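Local structure of hydroxyethylphosphonate dioxygenase (Streptomyces albus, 6B9R) at residues 141-146 and 189-194; 163-168 and 305-310; 260-265 and 282-287. The protein uses mononuclear iron and dioxygen to cleave the carbon-carbon bond of 2-hydroxyethylphosphonate, probably yielding hydroxymethylphosphonate and formate. One frame throughout, in Å; residues are numbered along the deposited sequence.

From the N terminus, the loop 141-146 comes first and strand 161-167 follows it. The chain then returns on 189-194, closing contact 1 beside the iron and substrate. Segment 163-168 lies inside that loop but finds its partner, 305-310, far beyond it, so contacts 1 and 2 cross. They also touch, because strands 190-194 and 161-167 are neighbours in one sheet. Before contact 2 closes, the chain runs out into a helical domain, where 260-265 and 282-287 close the short loop of contact 3, nested inside contact 2. The centre of contact 3 lies about 39 Å from that of contact 2; after helix 279-288 the chain comes back as strand 307-310 and closes contact 2.

Contact 1 (141-146 and 189-194); sequences PLVEWN and PHSFTA. With FE (Fe (III) ion), chain E; 2HE ((2-hydroxyethyl)phosphonic acid), chain F.
Asn146 points ND2 at the face of the His190 imidazole, 3.3 Å above the ring plane and over its centre, the amide standing nearly upright on the ring. A chi1 of 69° sets CG of Asn146 between its backbone N and carbonyl carbon, and from there the amide is held at both ends. His190 N donates to Asn146 OD1 at 3.0 Å from above the carbonyl plane, and Gly148 N meets the same oxygen. At the other end ND2 donates to phosphonate O1 of the substrate at 2.8 Å and more weakly to O3. The backbones are tied as well, Asn146 N reaching His190 O at 3.2 Å. The His190 ring binds iron through NE2 at 2.2 Å, while ND1 bonds to Ala188 O and so helps fix its turn. Substrate O4, itself an iron ligand, lies at the edge of the ring.

Farther along, Ser191 OG donates to Glu144 O at 2.8 Å, again from above the carbonyl plane; Arg103 shares that acceptor. Val143 CG1 packs on CB and OG of Ser191, and its CG2 meets Thr193 CG2 at 4.1 Å, the two side chains crossing at about a right angle. Trp145 CE3 lies 4.0 Å from His190 CA.

With His149 and Gln153 completing the protein ligands, this is a two-histidine, one-glutamine iron site, a variant of the two-histidine, one-carboxylate facial triad of mononuclear non-haem iron enzymes, and Asn146 adds to the substrate pocket beside it by donating to the phosphonate.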
loop_
_atom_site.group_PDB
_atom_site.type_symbol
_atom_site.label_atom_id
_atom_site.label_comp_id
_atom_site.label_asym_id
_atom_site.label_seq_id
_atom_site.Cartn_x
_atom_site.Cartn_y
_atom_site.Cartn_z
ATOM N N PRO A 141 9.023 11.606 39.283
ATOM C CA PRO A 141 9.507 10.218 39.272
ATOM C C PRO A 141 8.412 9.167 39.322
ATOM O O PRO A 141 8.712 7.987 39.106
ATOM C CB PRO A 141 10.393 10.150 40.523
ATOM C CG PRO A 141 9.857 11.213 41.411
ATOM C CD PRO A 141 9.446 12.327 40.495
ATOM N N LEU A 142 7.164 9.539 39.602
ATOM C CA LEU A 142 6.078 8.568 39.576
ATOM C C LEU A 142 5.646 8.201 38.162
ATOM O O LEU A 142 4.891 7.239 37.993
ATOM C CB LEU A 142 4.873 9.095 40.355
ATOM C CG LEU A 142 5.068 9.277 41.859
ATOM C CD1 LEU A 142 3.843 9.959 42.483
ATOM C CD2 LEU A 142 5.354 7.939 42.537
ATOM N N VAL A 143 6.101 8.939 37.154
ATOM C CA VAL A 143 5.703 8.686 35.774
ATOM C C VAL A 143 6.579 7.581 35.202
ATOM O O VAL A 143 7.812 7.657 35.256
ATOM C CB VAL A 143 5.814 9.969 34.936
ATOM C CG1 VAL A 143 5.465 9.686 33.487
ATOM C CG2 VAL A 143 4.926 11.056 35.522
ATOM N N GLU A 144 5.951 6.550 34.662
ATOM C CA GLU A 144 6.669 5.434 34.061
ATOM C C GLU A 144 6.386 5.471 32.569
ATOM O O GLU A 144 5.249 5.258 32.143
ATOM C CB GLU A 144 6.252 4.105 34.683
ATOM C CG GLU A 144 6.685 3.962 36.130
ATOM C CD GLU A 144 8.189 3.743 36.297
ATOM O OE1 GLU A 144 8.893 3.493 35.298
ATOM O OE2 GLU A 144 8.671 3.814 37.442
ATOM N N TRP A 145 7.421 5.753 31.788
ATOM C CA TRP A 145 7.295 5.974 30.360
ATOM C C TRP A 145 7.377 4.651 29.618
ATOM O O TRP A 145 8.013 3.703 30.080
ATOM C CB TRP A 145 8.412 6.888 29.865
ATOM C CG TRP A 145 8.403 8.244 30.468
ATOM C CD1 TRP A 145 8.783 8.591 31.723
ATOM C CD2 TRP A 145 7.997 9.443 29.820
ATOM N NE1 TRP A 145 8.633 9.949 31.906
ATOM C CE2 TRP A 145 8.148 10.492 30.745
ATOM C CE3 TRP A 145 7.510 9.732 28.540
ATOM C CZ2 TRP A 145 7.843 11.806 30.431
ATOM C CZ3 TRP A 145 7.200 11.041 28.233
ATOM C CH2 TRP A 145 7.369 12.057 29.173
ATOM N N ASN A 146 6.742 4.601 28.455
ATOM C CA ASN A 146 6.984 3.488 27.553
ATOM C C ASN A 146 8.159 3.836 26.641
ATOM O O ASN A 146 8.764 4.908 26.740
ATOM C CB ASN A 146 5.714 3.108 26.776
ATOM C CG ASN A 146 5.281 4.158 25.746
ATOM O OD1 ASN A 146 6.078 4.963 25.262
ATOM N ND2 ASN A 146 3.998 4.133 25.396
ATOM N N PRO A 189 7.703 8.199 22.545
ATOM C CA PRO A 189 7.450 7.675 23.897
ATOM C C PRO A 189 6.438 8.531 24.635
ATOM O O PRO A 189 6.406 9.753 24.478
ATOM C CB PRO A 189 8.829 7.740 24.576
ATOM C CG PRO A 189 9.825 7.928 23.442
ATOM C CD PRO A 189 9.085 8.689 22.387
ATOM N N HIS A 190 5.599 7.887 25.447
ATOM C CA HIS A 190 4.550 8.630 26.138
ATOM C C HIS A 190 4.104 7.882 27.389
ATOM O O HIS A 190 4.468 6.722 27.615
ATOM C CB HIS A 190 3.364 8.916 25.206
ATOM C CG HIS A 190 2.789 7.699 24.550
ATOM N ND1 HIS A 190 3.336 7.129 23.421
ATOM C CD2 HIS A 190 1.705 6.950 24.862
ATOM C CE1 HIS A 190 2.617 6.078 23.069
ATOM N NE2 HIS A 190 1.619 5.951 23.927
ATOM N N SER A 191 3.337 8.588 28.227
ATOM C CA SER A 191 2.783 8.012 29.447
ATOM C C SER A 191 1.505 8.752 29.819
ATOM O O SER A 191 1.203 9.823 29.284
ATOM C CB SER A 191 3.789 8.065 30.600
ATOM O OG SER A 191 3.354 7.261 31.688
ATOM N N PHE A 192 0.755 8.162 30.755
ATOM C CA PHE A 192 -0.479 8.747 31.271
ATOM C C PHE A 192 -0.576 8.506 32.770
ATOM O O PHE A 192 -0.256 7.416 33.250
ATOM C CB PHE A 192 -1.732 8.149 30.621
ATOM C CG PHE A 192 -1.713 8.149 29.134
ATOM C CD1 PHE A 192 -1.145 7.085 28.440
ATOM C CD2 PHE A 192 -2.286 9.190 28.418
ATOM C CE1 PHE A 192 -1.139 7.054 27.048
ATOM C CE2 PHE A 192 -2.293 9.166 27.015
ATOM C CZ PHE A 192 -1.709 8.096 26.336
ATOM N N THR A 193 -1.022 9.527 33.504
ATOM C CA THR A 193 -1.328 9.420 34.923
ATOM C C THR A 193 -2.675 10.082 35.194
ATOM O O THR A 193 -3.235 10.769 34.337
ATOM C CB THR A 193 -0.252 10.089 35.793
ATOM O OG1 THR A 193 -0.229 11.489 35.503
ATOM C CG2 THR A 193 1.132 9.497 35.521
ATOM N N ALA A 194 -3.192 9.888 36.409
ATOM C CA ALA A 194 -4.404 10.563 36.865
ATOM C C ALA A 194 -4.026 11.680 37.827
ATOM O O ALA A 194 -3.195 11.479 38.718
ATOM C CB ALA A 194 -5.365 9.590 37.555
HETATM FE FE FE E . 0.631 4.107 23.356
HETATM O O3 2HE F . 1.320 2.545 25.131
HETATM P P 2HE F . 1.215 2.274 26.590
HETATM O O1 2HE F . 2.627 2.544 27.311
HETATM O O2 2HE F . 0.741 0.755 26.876
HETATM C CA 2HE F . -0.025 3.436 27.206
HETATM C CB 2HE F . -1.124 3.525 26.151
HETATM O O4 2HE F . -0.727 4.350 25.044
HETATM O O HOH W 1 -1.277 2.416 23.185
#

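Contact 2 (163-168 and 305-310); sequences YYFRSG and ADVRIQ
Phe165 turns one face of its ring to Val307, whose CG2 lies 4.1 Å from the ring centroid in a CH-pi contact, 21° off the normal and offset toward the rim. Two more apolar groups close in on the ring: Ala305 CB comes to the edge, 3.9 Å from CE2, and Ile309 CD1 approaches CE1.

Val307 has a second branch to offer. Its CG1 meets Tyr163 near the plane of that ring, 3.4 Å from OH, as the two side chains slide past each other in opposite directions. One valine thus bridges two aromatic residues of strand 161-167, each with a different methyl.

Ser167 carries the polar end. OG is anti to its backbone N (chi1 176°) and donates to Asp306 OD2 at 2.9 Å, approaching well above the carboxylate plane. A water also donates to OD2, at 2.7 Å, and its other hydrogen goes to Arg166 O. A second water links Arg166 O with Ala305 O, so that carbonyl is gripped by two waters. The serine CB, meanwhile, packs against Ala305 CA at 3.7 Å.

The strand segments run roughly antiparallel, but their axes stay 10.1 Å apart, so side chains and water join them rather than backbone bonds. Two beta sheets facing each other in this way are consistent with the cupin-type fold of this enzyme family. Strand 161-167, between 170-175 and 190-194, faces strand 307-310, outermost within this chain in the sheet where it neighbours 181-184: Phe165 also stacks on His172 of strand 170-175, Val307 and Ile309 lean on Val182 of strand 181-184, and Asp306 packs against Pro435 of the second subunit.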
loop_
_atom_site.group_PDB
_atom_site.type_symbol
_atom_site.label_atom_id
_atom_site.label_comp_id
_atom_site.label_asym_id
_atom_site.label_seq_id
_atom_site.Cartn_x
_atom_site.Cartn_y
_atom_site.Cartn_z
ATOM N N TYR A 163 -1.135 13.768 30.203
ATOM C CA TYR A 163 -0.485 13.201 29.029
ATOM C C TYR A 163 0.982 13.619 29.026
ATOM O O TYR A 163 1.292 14.814 29.071
ATOM C CB TYR A 163 -1.170 13.663 27.745
ATOM C CG TYR A 163 -0.557 13.085 26.490
ATOM C CD1 TYR A 163 -0.419 11.714 26.343
ATOM C CD2 TYR A 163 -0.114 13.903 25.458
ATOM C CE1 TYR A 163 0.137 11.167 25.207
ATOM C CE2 TYR A 163 0.465 13.351 24.311
ATOM C CZ TYR A 163 0.576 11.992 24.197
ATOM O OH TYR A 163 1.135 11.444 23.066
ATOM N N TYR A 164 1.874 12.639 28.983
ATOM C CA TYR A 164 3.311 12.873 28.957
ATOM C C TYR A 164 3.867 12.415 27.620
ATOM O O TYR A 164 3.477 11.361 27.111
ATOM C CB TYR A 164 4.008 12.119 30.091
ATOM C CG TYR A 164 3.444 12.423 31.455
ATOM C CD1 TYR A 164 2.290 11.795 31.906
ATOM C CD2 TYR A 164 4.068 13.337 32.293
ATOM C CE1 TYR A 164 1.763 12.079 33.151
ATOM C CE2 TYR A 164 3.552 13.631 33.540
ATOM C CZ TYR A 164 2.406 12.993 33.966
ATOM O OH TYR A 164 1.893 13.278 35.205
ATOM N N PHE A 165 4.768 13.205 27.040
ATOM C CA PHE A 165 5.279 12.845 25.728
ATOM C C PHE A 165 6.695 13.370 25.549
ATOM O O PHE A 165 7.063 14.410 26.104
ATOM C CB PHE A 165 4.360 13.346 24.605
ATOM C CG PHE A 165 4.039 14.814 24.665
ATOM C CD1 PHE A 165 3.030 15.285 25.488
ATOM C CD2 PHE A 165 4.703 15.716 23.848
ATOM C CE1 PHE A 165 2.709 16.633 25.519
ATOM C CE2 PHE A 165 4.384 17.054 23.867
ATOM C CZ PHE A 165 3.388 17.518 24.710
ATOM N N ARG A 166 7.487 12.621 24.767
ATOM C CA ARG A 166 8.909 12.889 24.582
ATOM C C ARG A 166 9.248 12.988 23.101
ATOM O O ARG A 166 8.677 12.279 22.267
ATOM C CB ARG A 166 9.780 11.793 25.224
ATOM C CG ARG A 166 10.137 12.051 26.664
ATOM C CD ARG A 166 10.790 10.826 27.278
ATOM N NE ARG A 166 11.052 11.000 28.700
ATOM C CZ ARG A 166 11.392 10.010 29.518
ATOM N NH1 ARG A 166 11.500 8.767 29.057
ATOM N NH2 ARG A 166 11.614 10.262 30.800
ATOM N N SER A 167 10.192 13.871 22.790
ATOM C CA SER A 167 10.650 14.081 21.424
ATOM C C SER A 167 11.961 14.841 21.502
ATOM O O SER A 167 12.062 15.810 22.259
ATOM C CB SER A 167 9.611 14.864 20.606
ATOM O OG SER A 167 10.075 15.151 19.299
ATOM N N GLY A 168 12.957 14.394 20.745
ATOM C CA GLY A 168 14.247 15.062 20.713
ATOM C C GLY A 168 14.850 15.358 22.072
ATOM O O GLY A 168 15.464 16.413 22.264
ATOM N N ALA A 305 6.543 18.276 18.549
ATOM C CA ALA A 305 7.016 17.224 19.448
ATOM C C ALA A 305 6.287 15.909 19.161
ATOM O O ALA A 305 5.935 15.154 20.069
ATOM C CB ALA A 305 6.869 17.641 20.916
ATOM N N ASP A 306 6.029 15.658 17.876
ATOM C CA ASP A 306 5.519 14.395 17.331
ATOM C C ASP A 306 4.085 14.069 17.742
ATOM O O ASP A 306 3.637 12.919 17.543
ATOM C CB ASP A 306 6.431 13.220 17.694
ATOM C CG ASP A 306 7.832 13.399 17.166
ATOM O OD1 ASP A 306 7.978 13.968 16.061
ATOM O OD2 ASP A 306 8.787 12.998 17.864
ATOM N N VAL A 307 3.345 15.035 18.294
ATOM C CA VAL A 307 1.935 14.868 18.631
ATOM C C VAL A 307 1.163 16.085 18.133
ATOM O O VAL A 307 1.724 17.166 17.935
ATOM C CB VAL A 307 1.709 14.680 20.152
ATOM C CG1 VAL A 307 2.464 13.470 20.663
ATOM C CG2 VAL A 307 2.134 15.929 20.924
ATOM N N ARG A 308 -0.140 15.899 17.926
ATOM C CA ARG A 308 -1.059 17.005 17.647
ATOM C C ARG A 308 -2.209 16.923 18.645
ATOM O O ARG A 308 -3.024 15.997 18.596
ATOM C CB ARG A 308 -1.561 16.969 16.199
ATOM C CG ARG A 308 -2.749 17.901 15.849
ATOM C CD ARG A 308 -2.731 19.275 16.545
ATOM N NE ARG A 308 -1.455 19.963 16.442
ATOM C CZ ARG A 308 -1.074 20.942 17.255
ATOM N NH1 ARG A 308 -1.868 21.343 18.244
ATOM N NH2 ARG A 308 0.105 21.507 17.088
ATOM N N ILE A 309 -2.285 17.900 19.536
ATOM C CA ILE A 309 -3.282 17.915 20.600
ATOM C C ILE A 309 -4.485 18.737 20.152
ATOM O O ILE A 309 -4.330 19.876 19.695
ATOM C CB ILE A 309 -2.684 18.493 21.892
ATOM C CG1 ILE A 309 -1.518 17.619 22.367
ATOM C CG2 ILE A 309 -3.749 18.578 22.961
ATOM C CD1 ILE A 309 -0.664 18.278 23.446
ATOM N N GLN A 310 -5.691 18.173 20.308
ATOM C CA GLN A 310 -6.926 18.898 20.016
ATOM C C GLN A 310 -7.681 19.169 21.311
ATOM O O GLN A 310 -8.269 18.237 21.885
ATOM C CB GLN A 310 -7.822 18.122 19.041
ATOM C CG GLN A 310 -9.145 18.840 18.719
ATOM C CD GLN A 310 -8.905 20.225 18.142
ATOM O OE1 GLN A 310 -8.259 20.364 17.106
ATOM N NE2 GLN A 310 -9.392 21.254 18.828
HETATM O O HOH W 2 5.929 12.489 21.501
HETATM O O HOH W 3 9.420 11.249 19.760
#

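Contact 3 (260-265 and 282-287); sequences SGLKTD and LSALAE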
loop_
_atom_site.group_PDB
_atom_site.type_symbol
_atom_site.label_atom_id
_atom_site.label_comp_id
_atom_site.label_asym_id
_atom_site.label_seq_id
_atom_site.Cartn_x
_atom_site.Cartn_y
_atom_site.Cartn_z
ATOM N N SER A 260 9.454 20.736 -20.197
ATOM C CA SER A 260 8.401 21.458 -19.497
ATOM C C SER A 260 8.205 22.876 -20.007
ATOM O O SER A 260 7.139 23.454 -19.783
ATOM C CB SER A 260 8.685 21.508 -17.993
ATOM O OG SER A 260 9.800 22.337 -17.709
ATOM N N GLY A 261 9.196 23.447 -20.680
ATOM C CA GLY A 261 9.126 24.842 -21.063
ATOM C C GLY A 261 9.564 25.810 -19.989
ATOM O O GLY A 261 9.391 27.022 -20.161
ATOM N N LEU A 262 10.100 25.315 -18.878
ATOM C CA LEU A 262 10.641 26.154 -17.821
ATOM C C LEU A 262 12.111 26.449 -18.098
ATOM O O LEU A 262 12.776 25.744 -18.857
ATOM C CB LEU A 262 10.487 25.475 -16.459
ATOM C CG LEU A 262 9.136 25.540 -15.735
ATOM C CD1 LEU A 262 8.025 24.876 -16.526
ATOM C CD2 LEU A 262 9.238 24.913 -14.354
ATOM N N LYS A 263 12.613 27.515 -17.483
ATOM C CA LYS A 263 14.034 27.819 -17.580
ATOM C C LYS A 263 14.837 26.852 -16.714
ATOM O O LYS A 263 14.392 26.429 -15.648
ATOM C CB LYS A 263 14.302 29.261 -17.140
ATOM C CG LYS A 263 13.630 30.324 -18.017
ATOM N N THR A 264 16.046 26.511 -17.176
ATOM C CA THR A 264 16.890 25.606 -16.397
ATOM C C THR A 264 17.181 26.177 -15.014
ATOM O O THR A 264 17.220 25.434 -14.028
ATOM C CB THR A 264 18.207 25.326 -17.122
ATOM O OG1 THR A 264 18.897 26.564 -17.344
ATOM C CG2 THR A 264 17.954 24.640 -18.444
ATOM N N ASP A 265 17.407 27.495 -14.930
ATOM C CA ASP A 265 17.638 28.132 -13.633
ATOM C C ASP A 265 16.466 27.899 -12.694
ATOM O O ASP A 265 16.655 27.656 -11.493
ATOM C CB ASP A 265 17.866 29.636 -13.814
ATOM C CG ASP A 265 19.244 29.960 -14.351
ATOM O OD1 ASP A 265 20.097 29.050 -14.383
ATOM O OD2 ASP A 265 19.474 31.132 -14.734
ATOM N N LEU A 282 3.911 23.581 -11.630
ATOM C CA LEU A 282 3.680 22.195 -11.235
ATOM C C LEU A 282 3.016 21.411 -12.359
ATOM O O LEU A 282 3.346 20.241 -12.594
ATOM C CB LEU A 282 2.827 22.137 -9.968
ATOM C CG LEU A 282 3.484 22.547 -8.649
ATOM C CD1 LEU A 282 2.436 22.634 -7.561
ATOM C CD2 LEU A 282 4.560 21.553 -8.251
ATOM N N SER A 283 2.070 22.038 -13.065
ATOM C CA SER A 283 1.386 21.331 -14.146
ATOM C C SER A 283 2.350 20.996 -15.271
ATOM O O SER A 283 2.309 19.890 -15.824
ATOM C CB SER A 283 0.228 22.170 -14.687
ATOM O OG SER A 283 -0.708 22.465 -13.673
ATOM N N ALA A 284 3.207 21.952 -15.638
ATOM C CA ALA A 284 4.171 21.732 -16.708
ATOM C C ALA A 284 5.201 20.681 -16.309
ATOM O O ALA A 284 5.537 19.796 -17.105
ATOM C CB ALA A 284 4.848 23.055 -17.075
ATOM N N LEU A 285 5.712 20.760 -15.081
ATOM C CA LEU A 285 6.671 19.761 -14.623
ATOM C C LEU A 285 6.036 18.380 -14.569
ATOM O O LEU A 285 6.640 17.397 -15.017
ATOM C CB LEU A 285 7.226 20.144 -13.252
ATOM C CG LEU A 285 8.102 21.394 -13.181
ATOM C CD1 LEU A 285 8.291 21.816 -11.736
ATOM C CD2 LEU A 285 9.452 21.147 -13.854
ATOM N N ALA A 286 4.820 18.286 -14.026
ATOM C CA ALA A 286 4.149 16.991 -13.934
ATOM C C ALA A 286 3.986 16.347 -15.305
ATOM O O ALA A 286 4.301 15.166 -15.485
ATOM C CB ALA A 286 2.791 17.139 -13.253
ATOM N N GLU A 287 3.503 17.115 -16.290
ATOM C CA GLU A 287 3.319 16.562 -17.631
ATOM C C GLU A 287 4.641 16.102 -18.213
ATOM O O GLU A 287 4.714 15.053 -18.866
ATOM C CB GLU A 287 2.676 17.592 -18.564
ATOM C CG GLU A 287 2.254 17.026 -19.940
ATOM C CD GLU A 287 3.407 16.818 -20.951
ATOM O OE1 GLU A 287 4.467 17.488 -20.855
ATOM O OE2 GLU A 287 3.243 15.973 -21.861
#
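Ser260 OG has several polar partners: it accepts from Leu262 N at 3.2 Å, forming an ST turn, and bonds to Leu256 O and, weakly, to Ala257 O. Across the contact it also touches Leu285 CD2 at 4.0 Å. The site is the turn of a helix-turn-helix unit, consistent with a Cro/C1-type domain: helix 253-260 ends here, Gly261 follows with positive phi, and helix 264-271 starts just beyond. Placed between the backbone N and the carbonyl carbon (chi1 69°), OG can reach back to its own helix and forward into the turn. An alanine here would probably leave Leu262 N without its acceptor and the turn less firmly fixed, and take one contact from Leu285.

Helix 279-288 packs against this corner through Ala284 and Leu285. Ala284 CB rests against Ser260 O at 3.6 Å, and its small size lets the two backbones come close. No hydrogen bond spans the contact, which is held by van der Waals packing, largely of apolar side chains. Leu262 divides its branches, crossing Leu285 at about a right angle: CD1 touches Ala284 CB at 3.7 Å, and CD2 meets Leu285 CD2 at 3.8 Å.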